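Local atomic coordinates of alcohol dehydrogenase superfamily protein (Novosphingobium aromaticivorans, PDB entry 3GAZ), a protein that probably catalyses an NADP-dependent oxidation or reduction, as a member of the medium-chain alcohol dehydrogenase and enoyl reductase superfamily. Residues 220-225 and 230-235; 121-126 and 290-295. All blocks are in the same frame, centred on the assembly; numbering follows the deposited sequence.

Contact 1. Residues 220-225 and 230-235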
loop_
_atom_site.group_PDB
_atom_site.type_symbol
_atom_site.label_atom_id
_atom_site.label_comp_id
_atom_site.label_asym_id
_atom_site.label_seq_id
_atom_site.Cartn_x
_atom_site.Cartn_y
_atom_site.Cartn_z
ATOM N N VAL A 220 -15.291 -26.853 11.304
ATOM C CA VAL A 220 -15.757 -25.742 12.133
ATOM C C VAL A 220 -15.171 -24.425 11.623
ATOM O O VAL A 220 -13.953 -24.288 11.504
ATOM C CB VAL A 220 -15.339 -25.898 13.611
ATOM C CG1 VAL A 220 -15.846 -24.698 14.419
ATOM C CG2 VAL A 220 -15.903 -27.200 14.192
ATOM N N TYR A 221 -16.033 -23.462 11.313
ATOM C CA TYR A 221 -15.550 -22.171 10.840
ATOM C C TYR A 221 -15.775 -21.092 11.891
ATOM O O TYR A 221 -16.908 -20.697 12.164
ATOM C CB TYR A 221 -16.243 -21.755 9.535
ATOM C CG TYR A 221 -15.487 -20.674 8.776
ATOM C CD1 TYR A 221 -14.966 -19.562 9.440
ATOM C CD2 TYR A 221 -15.287 -20.769 7.402
ATOM C CE1 TYR A 221 -14.261 -18.571 8.754
ATOM C CE2 TYR A 221 -14.583 -19.780 6.703
ATOM C CZ TYR A 221 -14.072 -18.686 7.387
ATOM O OH TYR A 221 -13.372 -17.709 6.712
ATOM N N ASP A 222 -14.680 -20.622 12.479
ATOM C CA ASP A 222 -14.731 -19.575 13.484
ATOM C C ASP A 222 -14.690 -18.215 12.800
ATOM O O ASP A 222 -13.706 -17.878 12.145
ATOM C CB ASP A 222 -13.536 -19.700 14.435
ATOM C CG ASP A 222 -13.341 -18.465 15.286
ATOM O OD1 ASP A 222 -14.344 -17.939 15.810
ATOM O OD2 ASP A 222 -12.184 -18.018 15.436
ATOM N N THR A 223 -15.760 -17.436 12.939
ATOM C CA THR A 223 -15.790 -16.109 12.333
ATOM C C THR A 223 -15.706 -15.039 13.411
ATOM O O THR A 223 -15.768 -13.847 13.108
ATOM C CB THR A 223 -17.093 -15.846 11.547
ATOM O OG1 THR A 223 -18.157 -15.574 12.469
ATOM C CG2 THR A 223 -17.456 -17.038 10.688
ATOM N N LEU A 224 -15.563 -15.459 14.664
ATOM C CA LEU A 224 -15.508 -14.515 15.774
ATOM C C LEU A 224 -14.132 -14.377 16.427
ATOM O O LEU A 224 -13.763 -13.293 16.876
ATOM C CB LEU A 224 -16.557 -14.903 16.825
ATOM C CG LEU A 224 -18.007 -14.802 16.331
ATOM C CD1 LEU A 224 -18.964 -15.410 17.346
ATOM C CD2 LEU A 224 -18.349 -13.338 16.082
ATOM N N GLY A 225 -13.381 -15.472 16.486
ATOM C CA GLY A 225 -12.055 -15.426 17.077
ATOM C C GLY A 225 -12.038 -15.458 18.594
ATOM O O GLY A 225 -13.061 -15.705 19.237
ATOM N N ASP A 230 -11.289 -21.209 20.585
ATOM C CA ASP A 230 -11.033 -22.295 21.530
ATOM C C ASP A 230 -12.248 -23.223 21.549
ATOM O O ASP A 230 -12.114 -24.442 21.587
ATOM C CB ASP A 230 -10.786 -21.741 22.937
ATOM C CG ASP A 230 -9.565 -20.848 23.006
ATOM O OD1 ASP A 230 -8.474 -21.300 22.604
ATOM O OD2 ASP A 230 -9.698 -19.694 23.465
ATOM N N ALA A 231 -13.441 -22.637 21.522
ATOM C CA ALA A 231 -14.668 -23.424 21.526
ATOM C C ALA A 231 -14.736 -24.268 20.254
ATOM O O ALA A 231 -15.250 -25.385 20.262
ATOM C CB ALA A 231 -15.886 -22.497 21.620
ATOM N N SER A 232 -14.203 -23.725 19.164
ATOM C CA SER A 232 -14.194 -24.427 17.886
ATOM C C SER A 232 -13.305 -25.666 17.976
ATOM O O SER A 232 -13.624 -26.713 17.413
ATOM C CB SER A 232 -13.687 -23.500 16.778
ATOM O OG SER A 232 -14.535 -22.368 16.641
ATOM N N PHE A 233 -12.180 -25.538 18.673
ATOM C CA PHE A 233 -11.271 -26.666 18.838
ATOM C C PHE A 233 -12.001 -27.741 19.637
ATOM O O PHE A 233 -11.753 -28.933 19.473
ATOM C CB PHE A 233 -10.009 -26.250 19.604
ATOM C CG PHE A 233 -9.072 -25.347 18.832
ATOM C CD1 PHE A 233 -9.207 -25.166 17.459
ATOM C CD2 PHE A 233 -8.006 -24.734 19.481
ATOM C CE1 PHE A 233 -8.292 -24.382 16.744
ATOM C CE2 PHE A 233 -7.086 -23.948 18.776
ATOM C CZ PHE A 233 -7.228 -23.780 17.404
ATOM N N SER A 234 -12.904 -27.303 20.507
ATOM C CA SER A 234 -13.664 -28.218 21.347
ATOM C C SER A 234 -14.777 -28.947 20.583
ATOM O O SER A 234 -15.071 -30.111 20.863
ATOM C CB SER A 234 -14.255 -27.445 22.531
ATOM O OG SER A 234 -14.984 -28.301 23.388
ATOM N N ALA A 235 -15.372 -28.272 19.605
ATOM C CA ALA A 235 -16.465 -28.844 18.817
ATOM C C ALA A 235 -16.057 -29.700 17.616
ATOM O O ALA A 235 -16.872 -30.460 17.093
ATOM C CB ALA A 235 -17.385 -27.721 18.344
#

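Contact 2. Residues 121-126 and 290-295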
loop_
_atom_site.group_PDB
_atom_site.type_symbol
_atom_site.label_atom_id
_atom_site.label_comp_id
_atom_site.label_asym_id
_atom_site.label_seq_id
_atom_site.Cartn_x
_atom_site.Cartn_y
_atom_site.Cartn_z
ATOM N N ALA A 121 -27.346 -10.518 -11.558
ATOM C CA ALA A 121 -28.535 -9.847 -12.072
ATOM C C ALA A 121 -29.659 -9.644 -11.061
ATOM O O ALA A 121 -30.342 -8.619 -11.082
ATOM C CB ALA A 121 -29.072 -10.610 -13.290
ATOM N N ALA A 122 -29.845 -10.614 -10.173
ATOM C CA ALA A 122 -30.922 -10.556 -9.186
ATOM C C ALA A 122 -30.713 -9.620 -7.996
ATOM O O ALA A 122 -31.644 -9.381 -7.230
ATOM C CB ALA A 122 -31.223 -11.975 -8.680
ATOM N N LEU A 123 -29.505 -9.089 -7.833
ATOM C CA LEU A 123 -29.227 -8.207 -6.703
ATOM C C LEU A 123 -29.205 -6.725 -7.059
ATOM O O LEU A 123 -28.845 -6.347 -8.174
ATOM C CB LEU A 123 -27.874 -8.558 -6.073
ATOM C CG LEU A 123 -27.602 -9.987 -5.595
ATOM C CD1 LEU A 123 -26.212 -10.034 -4.969
ATOM C CD2 LEU A 123 -28.655 -10.420 -4.584
ATOM N N THR A 124 -29.589 -5.890 -6.097
ATOM C CA THR A 124 -29.552 -4.447 -6.284
ATOM C C THR A 124 -28.085 -4.081 -6.048
ATOM O O THR A 124 -27.309 -4.914 -5.580
ATOM C CB THR A 124 -30.410 -3.712 -5.237
ATOM O OG1 THR A 124 -29.848 -3.921 -3.934
ATOM C CG2 THR A 124 -31.853 -4.222 -5.269
HETATM N N MSE A 125 -27.697 -2.852 -6.365
HETATM C CA MSE A 125 -26.311 -2.447 -6.158
HETATM C C MSE A 125 -25.919 -2.541 -4.678
HETATM O O MSE A 125 -24.794 -2.927 -4.349
HETATM C CB MSE A 125 -26.093 -1.025 -6.684
HETATM C CG MSE A 125 -26.052 -0.922 -8.219
HETATM SE SE MSE A 125 -24.525 -1.605 -8.956
HETATM C CE MSE A 125 -24.930 -1.529 -10.723
ATOM N N ARG A 126 -26.846 -2.194 -3.790
ATOM C CA ARG A 126 -26.581 -2.262 -2.354
ATOM C C ARG A 126 -26.300 -3.705 -1.937
ATOM O O ARG A 126 -25.314 -3.979 -1.255
ATOM C CB ARG A 126 -27.775 -1.714 -1.563
ATOM C CG ARG A 126 -27.730 -0.201 -1.312
ATOM C CD ARG A 126 -29.099 0.346 -0.894
ATOM N NE ARG A 126 -29.728 -0.446 0.162
ATOM C CZ ARG A 126 -29.322 -0.484 1.429
ATOM N NH1 ARG A 126 -28.278 0.233 1.822
ATOM N NH2 ARG A 126 -29.960 -1.251 2.305
ATOM N N ALA A 290 -22.953 -17.370 -9.448
ATOM C CA ALA A 290 -23.594 -18.631 -9.817
ATOM C C ALA A 290 -24.553 -19.100 -8.722
ATOM O O ALA A 290 -25.588 -19.702 -9.013
ATOM C CB ALA A 290 -22.544 -19.691 -10.075
ATOM N N LEU A 291 -24.205 -18.825 -7.465
ATOM C CA LEU A 291 -25.046 -19.213 -6.336
ATOM C C LEU A 291 -26.255 -18.297 -6.214
ATOM O O LEU A 291 -27.340 -18.740 -5.840
ATOM C CB LEU A 291 -24.242 -19.196 -5.030
ATOM C CG LEU A 291 -23.135 -20.250 -4.941
ATOM C CD1 LEU A 291 -22.447 -20.167 -3.587
ATOM C CD2 LEU A 291 -23.734 -21.634 -5.152
ATOM N N VAL A 292 -26.069 -17.017 -6.521
ATOM C CA VAL A 292 -27.179 -16.072 -6.469
ATOM C C VAL A 292 -28.175 -16.485 -7.551
ATOM O O VAL A 292 -29.382 -16.558 -7.319
ATOM C CB VAL A 292 -26.717 -14.628 -6.761
ATOM C CG1 VAL A 292 -27.932 -13.717 -6.927
ATOM C CG2 VAL A 292 -25.835 -14.119 -5.627
ATOM N N GLN A 293 -27.638 -16.774 -8.730
ATOM C CA GLN A 293 -28.426 -17.173 -9.886
ATOM C C GLN A 293 -29.342 -18.367 -9.598
ATOM O O GLN A 293 -30.466 -18.428 -10.098
ATOM C CB GLN A 293 -27.473 -17.479 -11.046
ATOM C CG GLN A 293 -28.126 -17.770 -12.376
ATOM C CD GLN A 293 -27.351 -17.156 -13.534
ATOM O OE1 GLN A 293 -26.123 -17.050 -13.491
ATOM N NE2 GLN A 293 -28.069 -16.754 -14.579
ATOM N N THR A 294 -28.867 -19.310 -8.789
ATOM C CA THR A 294 -29.670 -20.482 -8.453
ATOM C C THR A 294 -30.474 -20.296 -7.165
ATOM O O THR A 294 -31.061 -21.245 -6.645
ATOM C CB THR A 294 -28.794 -21.754 -8.325
ATOM O OG1 THR A 294 -27.728 -21.519 -7.396
ATOM C CG2 THR A 294 -28.211 -22.133 -9.677
ATOM N N GLY A 295 -30.500 -19.067 -6.660
ATOM C CA GLY A 295 -31.243 -18.776 -5.445
ATOM C C GLY A 295 -30.695 -19.442 -4.195
ATOM O O GLY A 295 -31.434 -19.690 -3.244
#

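Contact 1. Residues 220-225 and 230-235
Val-220 and Ser-232 meet at the centre of this contact, where CG1 of the valine presses on the serine CB at 3.4 Å, tighter than usual for two carbons. CG1 stands anti to the backbone N of Val-220 (chi1 179°), which carries it onto the helix; the serine OG lies 3.5 Å from the same methyl. The other branch, CG2, is 4.0 Å from Ser-232 O and reaches Ala-235 CB at 4.4 Å. Two residues along the strand, the CB of Asp-222 reaches the serine OG at 3.6 Å, a contact with the methylene and not with the carboxylate. The hydroxyl itself is hydrogen-bonded to the carbonyl of Val-228, one helical turn back, and more weakly to Gln-157. Asp-222 OD1 is turned to its own loop. It accepts from Gly-225 N on the syn side at 2.7 Å, nearly straight (169°), and from Leu-224 N at 3.0 Å from well above the carboxylate plane; the Leu-224 bond closes an Asx turn and the Gly-225 bond completes an Asx motif. OD2 is hydrogen-bonded to Ser-244 OG on the next strand, so both oxygens help fix the group's rotation. Strand 217-222 pairs with strands 153-157 and 240-244, and helix 227-235 runs back alongside it (177° between 220-222 and 230-235), making the first half of a beta-alpha-beta crossover in the Rossmann-type domain.

Contact 2. Residues 121-126 and 290-295
Leu-123 and Val-292 lie obliquely across one another, each offering both of its methyl branches. CG1 of the valine sits closest to the branch point of the leucine, 4.0 Å from CG, and is 4.1 Å from CD2, while the second valine methyl, CG2, faces CD1 at 4.2 Å. CG1 is anti to the backbone N of Val-292 (chi1 171°), a rotation that directs it off the helix into the neighbouring loop. On the leucine the CB is not aimed at the helix; the contact is made further out, at CG and the two methyls. Ala-122 adds its CB to the same valine methyl at 4.1 Å, so CG1 touches two consecutive residues of the loop. Val-292 is the residue of 290-295 that carries the contact, with no hydrogen bond across it. The loop follows strand 116-118 in the mixed sheet of the GroES-like part and packs here against the end of helix 278-293. That helix closes with a Schellman motif: Gly-295, at positive phi, is the C-prime residue, and its N binds Val-292 O at 2.8 Å, while Lys-296 N reaches back to Leu-291 O. In the other segment, Thr-124 is the N-cap of helix 125-129, its OG1 capping a backbone N in the first turn, while its own N bonds Gln-127 OE1. The carbonyl of Leu-123 accepts from Lys-119 NZ.

How the contacts relate
The two contacts are separate, their centres about 30 Å apart and their nearest atoms about 13 Å, and they share no helix or strand. Contact 1 joins neighbours in sequence, a central strand of the parallel sheet and the helix that follows it, and all four of its touching residues are buried. Contact 2 brings together segments more than 160 residues apart, a loop leading into a short helix and the end of a long one, with Ala-122 exposed beside buried Leu-123 and Val-292. Neither has a hydrogen bond across it, but contact 1 packs polar and apolar atoms together beside an Asx turn, whereas contact 2 rests on aliphatic carbons alone.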